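Long-range contacts in aminotransferase, class IV (Brucella abortus, PDB 4TVI), which probably catalyses the transamination of leucine, isoleucine and valine with 2-oxoglutarate, using covalently bound pyridoxal 5'-phosphate as cofactor: residues 50-56 with 125-131; 103-107 with 144-148; 160-165 with 198-204; 227-233 with 256-262. All blocks are in the same frame, centred on the assembly; numbering follows the deposited sequence. Where two conformers were deposited one is given.

Interaction 1: 50-56 with 125-131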
# COMPACT_ATOMS: atom_id res chain seq x y z
N ILE A 50 -10.20 6.29 -13.01
CA ILE A 50 -9.44 5.25 -13.70
C ILE A 50 -9.43 3.89 -13.00
O ILE A 50 -9.19 2.87 -13.65
CB ILE A 50 -7.97 5.70 -13.91
CG1 ILE A 50 -7.30 6.02 -12.58
CG2 ILE A 50 -7.92 6.93 -14.82
CD1 ILE A 50 -5.81 6.22 -12.68
N LEU A 51 -9.70 3.87 -11.70
CA LEU A 51 -9.72 2.61 -10.95
C LEU A 51 -11.14 2.20 -10.55
O LEU A 51 -11.88 2.98 -9.95
CB LEU A 51 -8.84 2.71 -9.70
CG LEU A 51 -7.44 2.10 -9.82
CD1 LEU A 51 -6.66 2.74 -10.95
CD2 LEU A 51 -6.67 2.22 -8.50
N GLY A 52 -11.51 0.96 -10.86
CA GLY A 52 -12.84 0.47 -10.58
C GLY A 52 -13.04 -0.02 -9.16
O GLY A 52 -12.08 -0.32 -8.45
N ALA A 53 -14.30 -0.10 -8.75
CA ALA A 53 -14.63 -0.57 -7.41
C ALA A 53 -14.18 -2.01 -7.21
O ALA A 53 -13.94 -2.44 -6.08
CB ALA A 53 -16.13 -0.45 -7.17
N ALA A 54 -14.06 -2.74 -8.31
CA ALA A 54 -13.64 -4.14 -8.25
C ALA A 54 -12.32 -4.38 -8.97
O ALA A 54 -11.96 -5.52 -9.25
CB ALA A 54 -14.73 -5.04 -8.84
N SER A 55 -11.60 -3.30 -9.29
CA SER A 55 -10.24 -3.43 -9.82
C SER A 55 -9.35 -4.00 -8.73
O SER A 55 -9.46 -3.61 -7.58
CB SER A 55 -9.70 -2.08 -10.30
OG SER A 55 -10.44 -1.58 -11.39
N GLN A 56 -8.48 -4.94 -9.10
CA GLN A 56 -7.55 -5.54 -8.15
C GLN A 56 -6.73 -4.47 -7.45
O GLN A 56 -6.55 -4.50 -6.23
CB GLN A 56 -6.63 -6.55 -8.85
CG GLN A 56 -5.76 -7.39 -7.92
CD GLN A 56 -4.43 -6.74 -7.57
OE1 GLN A 56 -4.10 -5.66 -8.06
NE2 GLN A 56 -3.66 -7.39 -6.70
N MET A 125 1.41 6.07 -14.36
CA MET A 125 0.88 5.10 -13.40
C MET A 125 0.57 3.75 -14.05
O MET A 125 -0.03 3.69 -15.12
CB MET A 125 -0.37 5.65 -12.72
CG MET A 125 -0.11 6.82 -11.78
SD MET A 125 -1.63 7.55 -11.12
CE MET A 125 -2.37 8.18 -12.62
N TYR A 126 0.99 2.68 -13.39
CA TYR A 126 0.67 1.31 -13.79
C TYR A 126 -0.05 0.60 -12.65
O TYR A 126 0.26 0.85 -11.49
CB TYR A 126 1.92 0.51 -14.13
CG TYR A 126 2.57 0.76 -15.47
CD1 TYR A 126 1.90 0.51 -16.66
CD2 TYR A 126 3.89 1.17 -15.54
CE1 TYR A 126 2.52 0.70 -17.89
CE2 TYR A 126 4.52 1.36 -16.75
CZ TYR A 126 3.83 1.14 -17.92
OH TYR A 126 4.47 1.33 -19.13
N TRP A 127 -0.98 -0.29 -12.98
CA TRP A 127 -1.69 -1.07 -11.96
C TRP A 127 -2.35 -2.30 -12.58
O TRP A 127 -2.54 -2.38 -13.79
CB TRP A 127 -2.74 -0.20 -11.27
CG TRP A 127 -3.91 0.14 -12.17
CD1 TRP A 127 -5.09 -0.54 -12.27
CD2 TRP A 127 -3.99 1.23 -13.09
NE1 TRP A 127 -5.91 0.07 -13.19
CE2 TRP A 127 -5.25 1.15 -13.72
CE3 TRP A 127 -3.12 2.26 -13.45
CZ2 TRP A 127 -5.67 2.08 -14.68
CZ3 TRP A 127 -3.53 3.18 -14.41
CH2 TRP A 127 -4.80 3.08 -15.01
N ALA A 128 -2.71 -3.26 -11.74
CA ALA A 128 -3.39 -4.46 -12.23
C ALA A 128 -4.90 -4.31 -12.12
O ALA A 128 -5.41 -3.89 -11.08
CB ALA A 128 -2.93 -5.69 -11.47
N GLU A 129 -5.62 -4.65 -13.19
CA GLU A 129 -7.08 -4.63 -13.15
C GLU A 129 -7.64 -5.91 -12.52
O GLU A 129 -8.71 -5.87 -11.91
CB GLU A 129 -7.66 -4.46 -14.56
CG GLU A 129 -7.68 -3.03 -15.05
CD GLU A 129 -8.66 -2.16 -14.28
OE1 GLU A 129 -9.65 -2.71 -13.74
OE2 GLU A 129 -8.43 -0.93 -14.21
N GLU A 130 -6.94 -7.03 -12.69
CA GLU A 130 -7.42 -8.32 -12.21
C GLU A 130 -6.40 -9.02 -11.33
O GLU A 130 -5.20 -8.76 -11.42
CB GLU A 130 -7.77 -9.24 -13.38
CG GLU A 130 -8.60 -8.62 -14.48
CD GLU A 130 -8.78 -9.57 -15.65
OE1 GLU A 130 -9.21 -10.72 -15.42
OE2 GLU A 130 -8.46 -9.17 -16.79
N GLY A 131 -6.87 -9.94 -10.49
CA GLY A 131 -5.99 -10.79 -9.72
C GLY A 131 -5.98 -12.14 -10.40
O GLY A 131 -6.85 -12.43 -11.23

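Interaction 2: 103-107 with 144-148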
# COMPACT_ATOMS: atom_id res chain seq x y z
N ILE A 103 6.42 6.20 -23.08
CA ILE A 103 5.94 7.05 -21.99
C ILE A 103 6.47 8.47 -22.14
O ILE A 103 5.72 9.44 -21.97
CB ILE A 103 6.35 6.48 -20.61
CG1 ILE A 103 5.60 5.17 -20.34
CG2 ILE A 103 6.10 7.50 -19.50
CD1 ILE A 103 5.89 4.58 -18.96
N GLU A 104 7.75 8.60 -22.47
CA GLU A 104 8.35 9.92 -22.65
C GLU A 104 7.70 10.66 -23.82
O GLU A 104 7.35 11.84 -23.71
CB GLU A 104 9.86 9.81 -22.87
CG GLU A 104 10.52 11.14 -23.22
CD GLU A 104 12.03 11.05 -23.30
OE1 GLU A 104 12.59 9.97 -23.01
OE2 GLU A 104 12.67 12.06 -23.66
N ALA A 105 7.55 9.96 -24.94
CA ALA A 105 6.95 10.54 -26.14
C ALA A 105 5.51 10.97 -25.88
O ALA A 105 5.08 12.04 -26.30
CB ALA A 105 7.01 9.55 -27.29
N LEU A 106 4.77 10.12 -25.17
CA LEU A 106 3.39 10.41 -24.80
C LEU A 106 3.32 11.63 -23.87
O LEU A 106 2.44 12.48 -24.01
CB LEU A 106 2.76 9.19 -24.14
CG LEU A 106 1.26 9.26 -23.86
CD1 LEU A 106 0.49 9.34 -25.17
CD2 LEU A 106 0.82 8.06 -23.04
N ALA A 107 4.25 11.70 -22.92
CA ALA A 107 4.32 12.83 -22.01
C ALA A 107 4.51 14.15 -22.76
O ALA A 107 3.84 15.14 -22.48
CB ALA A 107 5.45 12.63 -21.01
N ASP A 144 -2.74 -2.09 -16.65
CA ASP A 144 -3.20 -0.95 -17.42
C ASP A 144 -2.38 0.29 -17.08
O ASP A 144 -1.63 0.30 -16.11
CB ASP A 144 -4.69 -0.69 -17.19
CG ASP A 144 -5.36 -0.01 -18.37
OD1 ASP A 144 -4.65 0.43 -19.30
OD2 ASP A 144 -6.61 0.07 -18.39
N PHE A 145 -2.54 1.34 -17.87
CA PHE A 145 -1.70 2.53 -17.76
C PHE A 145 -2.52 3.81 -17.76
O PHE A 145 -3.58 3.89 -18.39
CB PHE A 145 -0.68 2.55 -18.90
CG PHE A 145 0.14 3.81 -18.99
CD1 PHE A 145 1.26 3.97 -18.20
CD2 PHE A 145 -0.20 4.81 -19.88
CE1 PHE A 145 2.03 5.12 -18.28
CE2 PHE A 145 0.57 5.97 -19.98
CZ PHE A 145 1.68 6.12 -19.18
N ALA A 146 -2.03 4.83 -17.06
CA ALA A 146 -2.58 6.17 -17.17
C ALA A 146 -1.47 7.19 -16.93
O ALA A 146 -0.59 6.97 -16.09
CB ALA A 146 -3.73 6.38 -16.21
N LEU A 147 -1.51 8.28 -17.68
CA LEU A 147 -0.52 9.35 -17.54
C LEU A 147 -1.23 10.65 -17.18
O LEU A 147 -1.94 11.23 -18.00
CB LEU A 147 0.27 9.51 -18.83
CG LEU A 147 1.36 10.59 -18.85
CD1 LEU A 147 2.39 10.34 -17.74
CD2 LEU A 147 2.02 10.62 -20.21
N CYS A 148 -1.03 11.11 -15.95
CA CYS A 148 -1.73 12.28 -15.46
C CYS A 148 -0.83 13.51 -15.42
O CYS A 148 0.21 13.52 -14.76
CB CYS A 148 -2.30 12.01 -14.06
SG CYS A 148 -3.31 13.34 -13.38

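Interaction 3: 160-165 with 198-204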
# COMPACT_ATOMS: atom_id res chain seq x y z
N PHE A 160 11.38 24.10 4.37
CA PHE A 160 10.53 23.51 5.40
C PHE A 160 11.32 22.98 6.60
O PHE A 160 12.55 22.86 6.54
CB PHE A 160 9.67 22.39 4.81
CG PHE A 160 10.45 21.25 4.22
CD1 PHE A 160 10.86 21.28 2.90
CD2 PHE A 160 10.77 20.13 4.99
CE1 PHE A 160 11.58 20.22 2.35
CE2 PHE A 160 11.48 19.07 4.45
CZ PHE A 160 11.89 19.12 3.13
N THR A 161 10.61 22.68 7.67
CA THR A 161 11.22 22.21 8.91
C THR A 161 11.04 20.71 9.10
O THR A 161 10.12 20.11 8.53
CB THR A 161 10.62 22.93 10.13
OG1 THR A 161 9.23 22.62 10.24
CG2 THR A 161 10.80 24.44 10.00
N ILE A 162 11.92 20.12 9.89
CA ILE A 162 11.84 18.69 10.17
C ILE A 162 11.90 18.38 11.66
O ILE A 162 12.40 19.17 12.47
CB ILE A 162 12.96 17.89 9.48
CG1 ILE A 162 14.34 18.44 9.87
CG2 ILE A 162 12.80 17.92 7.96
CD1 ILE A 162 15.49 17.62 9.33
N THR A 163 11.37 17.22 12.01
CA THR A 163 11.49 16.66 13.35
C THR A 163 11.68 15.17 13.17
O THR A 163 11.72 14.67 12.04
CB THR A 163 10.24 16.95 14.22
OG1 THR A 163 10.42 16.40 15.53
CG2 THR A 163 9.01 16.35 13.59
N THR A 164 11.83 14.45 14.27
CA THR A 164 11.94 13.00 14.20
C THR A 164 10.56 12.39 14.16
O THR A 164 9.56 13.06 14.44
CB THR A 164 12.72 12.44 15.39
OG1 THR A 164 12.14 12.91 16.60
CG2 THR A 164 14.18 12.88 15.32
N THR A 165 10.50 11.10 13.81
CA THR A 165 9.24 10.38 13.81
C THR A 165 9.39 9.05 14.54
O THR A 165 10.48 8.47 14.57
CB THR A 165 8.72 10.14 12.38
OG1 THR A 165 7.55 9.31 12.43
CG2 THR A 165 9.79 9.45 11.53
N LYS A 198 3.35 17.86 15.73
CA LYS A 198 4.40 18.39 16.60
C LYS A 198 4.82 19.79 16.19
O LYS A 198 5.66 20.41 16.85
CB LYS A 198 5.62 17.46 16.60
CG LYS A 198 5.33 16.07 17.14
CD LYS A 198 6.60 15.38 17.62
CE LYS A 198 7.47 14.93 16.48
NZ LYS A 198 8.72 14.31 17.01
N GLY A 199 4.23 20.29 15.12
CA GLY A 199 4.46 21.65 14.67
C GLY A 199 5.56 21.78 13.64
O GLY A 199 6.20 22.83 13.54
N PHE A 200 5.78 20.72 12.86
CA PHE A 200 6.79 20.73 11.81
C PHE A 200 6.21 20.25 10.48
O PHE A 200 5.18 19.57 10.47
CB PHE A 200 7.98 19.86 12.22
CG PHE A 200 8.63 20.30 13.50
CD1 PHE A 200 8.18 19.85 14.72
CD2 PHE A 200 9.70 21.19 13.47
CE1 PHE A 200 8.77 20.26 15.90
CE2 PHE A 200 10.29 21.61 14.64
CZ PHE A 200 9.83 21.15 15.86
N HIS A 201 6.85 20.59 9.37
CA HIS A 201 6.33 20.26 8.05
C HIS A 201 6.55 18.80 7.69
O HIS A 201 5.74 18.18 7.01
CB HIS A 201 6.99 21.11 6.96
CG HIS A 201 6.76 22.58 7.12
ND1 HIS A 201 7.73 23.43 7.61
CD2 HIS A 201 5.69 23.35 6.82
CE1 HIS A 201 7.26 24.66 7.63
NE2 HIS A 201 6.02 24.64 7.15
N ASN A 202 7.68 18.26 8.14
CA ASN A 202 8.16 16.99 7.62
C ASN A 202 8.95 16.25 8.68
O ASN A 202 9.19 16.78 9.77
CB ASN A 202 9.01 17.25 6.37
CG ASN A 202 9.02 16.07 5.41
OD1 ASN A 202 9.05 14.91 5.82
ND2 ASN A 202 8.96 16.37 4.11
N ALA A 203 9.35 15.02 8.37
CA ALA A 203 10.08 14.20 9.32
C ALA A 203 11.39 13.70 8.74
O ALA A 203 11.48 13.43 7.54
CB ALA A 203 9.22 13.02 9.77
N LEU A 204 12.42 13.61 9.57
CA LEU A 204 13.66 12.96 9.18
C LEU A 204 13.57 11.49 9.59
O LEU A 204 13.52 11.16 10.78
CB LEU A 204 14.87 13.65 9.83
CG LEU A 204 16.25 13.20 9.33
CD1 LEU A 204 16.42 13.49 7.83
CD2 LEU A 204 17.38 13.84 10.16
O HOH W 1 13.01 9.76 13.00

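Interaction 4: 227-233 with 256-262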
# COMPACT_ATOMS: atom_id res chain seq x y z
N GLU A 227 31.53 20.25 2.95
CA GLU A 227 31.32 18.96 2.30
C GLU A 227 29.85 18.57 2.36
O GLU A 227 29.14 18.94 3.29
CB GLU A 227 32.17 17.87 2.97
CG GLU A 227 33.67 18.05 2.83
CD GLU A 227 34.42 16.82 3.32
OE1 GLU A 227 34.37 16.54 4.53
OE2 GLU A 227 35.05 16.15 2.48
N VAL A 228 29.39 17.84 1.35
CA VAL A 228 28.01 17.37 1.32
C VAL A 228 27.94 15.90 1.72
O VAL A 228 28.73 15.08 1.24
CB VAL A 228 27.39 17.56 -0.08
CG1 VAL A 228 25.96 17.04 -0.11
CG2 VAL A 228 27.42 19.04 -0.47
N PHE A 229 27.01 15.58 2.61
CA PHE A 229 26.76 14.21 3.04
C PHE A 229 25.31 13.84 2.78
O PHE A 229 24.41 14.65 2.97
CB PHE A 229 27.08 14.02 4.53
CG PHE A 229 28.53 14.26 4.89
CD1 PHE A 229 29.00 15.55 5.10
CD2 PHE A 229 29.41 13.20 5.03
CE1 PHE A 229 30.33 15.78 5.44
CE2 PHE A 229 30.74 13.42 5.37
CZ PHE A 229 31.20 14.71 5.58
N THR A 230 25.09 12.61 2.33
CA THR A 230 23.76 12.10 2.07
C THR A 230 23.74 10.60 2.35
O THR A 230 24.75 9.92 2.12
CB THR A 230 23.31 12.40 0.62
OG1 THR A 230 21.92 12.08 0.45
CG2 THR A 230 24.13 11.59 -0.38
N PRO A 231 22.62 10.08 2.87
CA PRO A 231 22.52 8.66 3.20
C PRO A 231 22.90 7.75 2.04
O PRO A 231 22.44 7.95 0.91
CB PRO A 231 21.04 8.48 3.55
CG PRO A 231 20.64 9.80 4.09
CD PRO A 231 21.42 10.82 3.30
N VAL A 232 23.75 6.76 2.31
CA VAL A 232 24.11 5.79 1.29
C VAL A 232 22.87 4.97 0.97
O VAL A 232 22.14 4.55 1.88
CB VAL A 232 25.28 4.87 1.75
CG1 VAL A 232 24.94 4.16 3.06
CG2 VAL A 232 25.64 3.86 0.67
N PRO A 233 22.58 4.79 -0.33
CA PRO A 233 21.43 3.96 -0.72
C PRO A 233 21.58 2.56 -0.18
O PRO A 233 22.62 1.95 -0.42
CB PRO A 233 21.49 3.97 -2.25
CG PRO A 233 22.25 5.21 -2.60
CD PRO A 233 23.26 5.38 -1.50
N SER A 256 32.90 18.02 -2.74
CA SER A 256 32.94 16.66 -2.22
C SER A 256 31.57 16.20 -1.73
O SER A 256 30.95 16.85 -0.88
CB SER A 256 33.96 16.54 -1.09
OG SER A 256 35.27 16.74 -1.57
N VAL A 257 31.09 15.08 -2.26
CA VAL A 257 29.83 14.51 -1.84
C VAL A 257 30.05 13.10 -1.32
O VAL A 257 30.56 12.24 -2.04
CB VAL A 257 28.80 14.49 -2.98
CG1 VAL A 257 27.47 13.98 -2.47
CG2 VAL A 257 28.64 15.87 -3.59
N HIS A 258 29.66 12.85 -0.07
CA HIS A 258 29.88 11.54 0.52
C HIS A 258 28.57 10.80 0.73
O HIS A 258 27.68 11.27 1.43
CB HIS A 258 30.63 11.67 1.85
CG HIS A 258 31.95 12.37 1.74
ND1 HIS A 258 32.99 11.88 0.98
CD2 HIS A 258 32.41 13.50 2.32
CE1 HIS A 258 34.03 12.68 1.07
NE2 HIS A 258 33.71 13.68 1.88
N GLU A 259 28.46 9.63 0.09
CA GLU A 259 27.33 8.74 0.30
C GLU A 259 27.69 7.71 1.35
O GLU A 259 28.33 6.70 1.06
CB GLU A 259 26.94 8.06 -1.01
CG GLU A 259 26.52 9.04 -2.08
CD GLU A 259 26.17 8.34 -3.37
OE1 GLU A 259 25.08 7.73 -3.43
OE2 GLU A 259 27.00 8.39 -4.31
N THR A 260 27.26 7.97 2.58
CA THR A 260 27.71 7.20 3.72
C THR A 260 26.57 6.97 4.69
O THR A 260 25.47 7.50 4.52
CB THR A 260 28.85 7.92 4.44
OG1 THR A 260 29.40 7.05 5.45
CG2 THR A 260 28.34 9.19 5.09
N THR A 261 26.83 6.17 5.72
CA THR A 261 25.83 5.91 6.74
C THR A 261 25.74 7.11 7.67
O THR A 261 26.75 7.53 8.24
CB THR A 261 26.15 4.63 7.54
OG1 THR A 261 26.14 3.50 6.67
CG2 THR A 261 25.15 4.43 8.67
N LEU A 262 24.55 7.69 7.79
CA LEU A 262 24.36 8.86 8.63
C LEU A 262 23.34 8.61 9.73
O LEU A 262 22.33 7.93 9.52
CB LEU A 262 23.94 10.06 7.79
CG LEU A 262 24.90 10.54 6.70
CD1 LEU A 262 24.21 11.53 5.78
CD2 LEU A 262 26.17 11.15 7.30
O HOH W 2 36.42 17.44 0.80

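Interaction 1: 50-56 with 125-131
A type I beta turn running from Gly-52 to Ser-55 is clasped by Glu-129 at the five-stranded antiparallel sheet. Ser-55 OG donates to Glu-129 OE1 at 2.7 Å, reaching that oxygen on its syn side, though tilted 30° out of the carboxylate plane, and in turn accepts the amide of Gly-52 N at 2.8 Å. The hydroxyl is therefore gripped from both its own turn and Glu-129. The carboxylate has a second hold: Trp-127 NE1 gives a nearly straight bond of 2.9 Å to Glu-129 OE2, which lies in the plane of the indole but takes the proton from above the carboxylate plane. Glu-129 starts out facing away from the turn, and a bend at chi2 (-68°) brings its carboxylate back to it. Main chain joins in where Gln-56 N donates to Glu-129 O at 3.0 Å. Further up, Leu-51 CD1 sits over one face of the indole, 3.5 Å from the centroid of the five-membered ring and 13° off its normal, a CH-pi contact. Ile-50 CD1 touches both Trp-127 CH2 and Met-125 CE at 4.0 Å. The amide of Gln-56 finds its polar partners outside, NE2 on Val-136 O and OE1 on Ser-62 OG, while OE1 also touches Ala-128 CB. Arg-49 of the second subunit forms a salt bridge with Glu-129 OE2, and Leu-51 and Gly-52 pair antiparallel with a strand of that subunit. The contact thus lies at the dimer interface, where Ser-55 stands at the N-cap position of helix 56-60 and Trp-127 packs on strand 143-151.

Interaction 2: 103-107 with 144-148
Leu-106, on helix 100-111, reaches across to Phe-145 and Leu-147, where the helix lies against the antiparallel sheet of the N-terminal part of the chain, an alpha/beta layer arrangement. The helix and strand 143-151 run in roughly the same direction, their short axes 40° apart and 10.2 Å from each other at closest approach. From CA, the Leu-106 CB bond points toward the strand. At the branch point, Leu-106 CG lies 4.0 Å from Leu-147 CD2. With CG anti to the backbone N (chi1 -172°), the chain carries on outward and Leu-106 CD2 finishes 3.7 Å from Phe-145 CE2, at the edge of the phenyl ring and near its plane. That same methyl also brushes Leu-147 CD2, so it fills the notch between the two strand side chains. The two leucines slide past one another, pointing opposite ways, whereas Leu-106 and Phe-145 approach from opposite directions. One turn earlier, Ile-103 sends its CG1-CD1 arm to another part of the ring, with Ile-103 CD1 4.0 Å from Phe-145 CE1. The ring is thereby held between the isoleucine and the leucine of successive helical turns. Ile-103 also rests on Tyr-126 of strand 120-128 and Leu-106 on Tyr-38 of strand 35-39, so the helix spans three strands of the sheet. Ala-146, between Phe-145 and Leu-147, points away from the helix. Leu-147 CD2 touches backbone as well as side chain, lying 3.7 Å from Ala-107 CA and 4.1 Å from Ala-107 CB.

Interaction 3: 160-165 with 198-204
Phe-200 and Thr-163 pack closely where strands 160-164 and 202-206 pair in parallel, the two strands of a beta-alpha-beta crossover made through helix 185-198. Thr-163 CB stands over one face of the Phe-200 ring, 3.9 Å from its centroid, while Thr-161 OG1 approaches the edge of that ring. Main-chain bonds tie this region: Leu-204 N donates to Thr-163 O at 2.8 Å, almost end-on to the carbonyl, and Thr-163 N to Asn-202 O. On the sheet face carrying Ile-162 and Asn-202, the Phe-160 ring presses its CE2 to within 3.6 Å of Asn-202 CB. Asn-202 OD1 accepts Ala-203 N as well as Ala-216 N, and ND2 bonds to Thr-217 OG1.

The outer ends are more open to solvent. His-201 is exposed, yet its ND1 takes the amide of Thr-161 N at 3.0 Å, tilted 17° from the imidazole plane. In return His-201 N donates to Thr-161 OG1, whose chi1 of 63° sets the hydroxyl between the backbone N and the carbonyl carbon, facing the turn. At the helix end, Gly-199 closes a Schellman motif. Lys-198, also exposed, bends at chi3 so that NZ reaches Thr-163 OG1 at 3.1 Å and Thr-164 O at 3.0 Å; Asp-289 takes a further bond with the same threonine hydroxyl. Beyond Leu-204 a water bridges the two segments, donating to Leu-204 O at 2.7 Å and accepting from Thr-165 N.

Interaction 4: 227-233 with 256-262
Phe-229 and His-258 lie side by side on one face of a parallel strand pair, the rings 5.1 Å apart between centroids and turned 44° to each other; the strands, 227-231 and 257-260, belong to a beta-alpha-beta unit whose helix is 241-252. The two rings come closest at Phe-229 CE2 and His-258 CD2, 3.5 Å apart. Thr-260 CG2 comes up at the edge of the phenyl ring, and Arg-224 makes a cation-pi contact with the ring. At the edge of the imidazole sits Glu-227: His-258 NE2 donates to Glu-227 OE2 at 2.9 Å, in the ring plane but from well above the carboxylate plane, the two planes standing 84° apart. The carboxylate would tend to favour a protonated imidazole. Water links the same Glu-227 oxygen with Ser-256 OG.

The opposite face carries Val-228, Val-257, Thr-230 and Glu-259. Val-228 CB lies 4.1 Å from Val-257 CG2, and both valines point the same way; Thr-230 CG2 and Glu-259 CG match them further on. Helix 241-252 covers this side, with Leu-250 on Val-257 and a salt bridge from Arg-243 to Glu-259 OE1. Thr-230 OG1 bonds to Val-220 O of the neighbouring strand.

Between the strands the bonds run in regular parallel order: Val-228 N to Ser-256 O, His-258 N to Val-228 O (2.7 Å), Thr-230 N to His-258 O and Thr-260 N to Thr-230 O. Leu-262 folds back beside the first strand, its CD1 3.6 Å from Pro-231 N and also near Phe-229 CB. The last backbone link is bent, Val-232 N reaching Thr-260 O at 2.9 Å from above the carbonyl plane.

From the N terminus, interaction 1 opens at 50-56 and interaction 2 at 103-107. The first closes at 125-131 before the second closes at 144-148, so the two cross, and their strands 120-128 and 143-151 are direct neighbours in the five-stranded sheet. They touch, Met-125 N lying 2.8 Å from Ala-146 O. The chain then passes into the other, mixed sheet. Interaction 3 closes a loop that contains Lys-180, the residue carrying the cofactor; interaction 4 follows in series, closing the shorter loop around helix 241-252. Both reach this mixed sheet without touching, their nearest atoms about 7 Å apart. Interactions 2 and 3 are about 34 Å apart between centres.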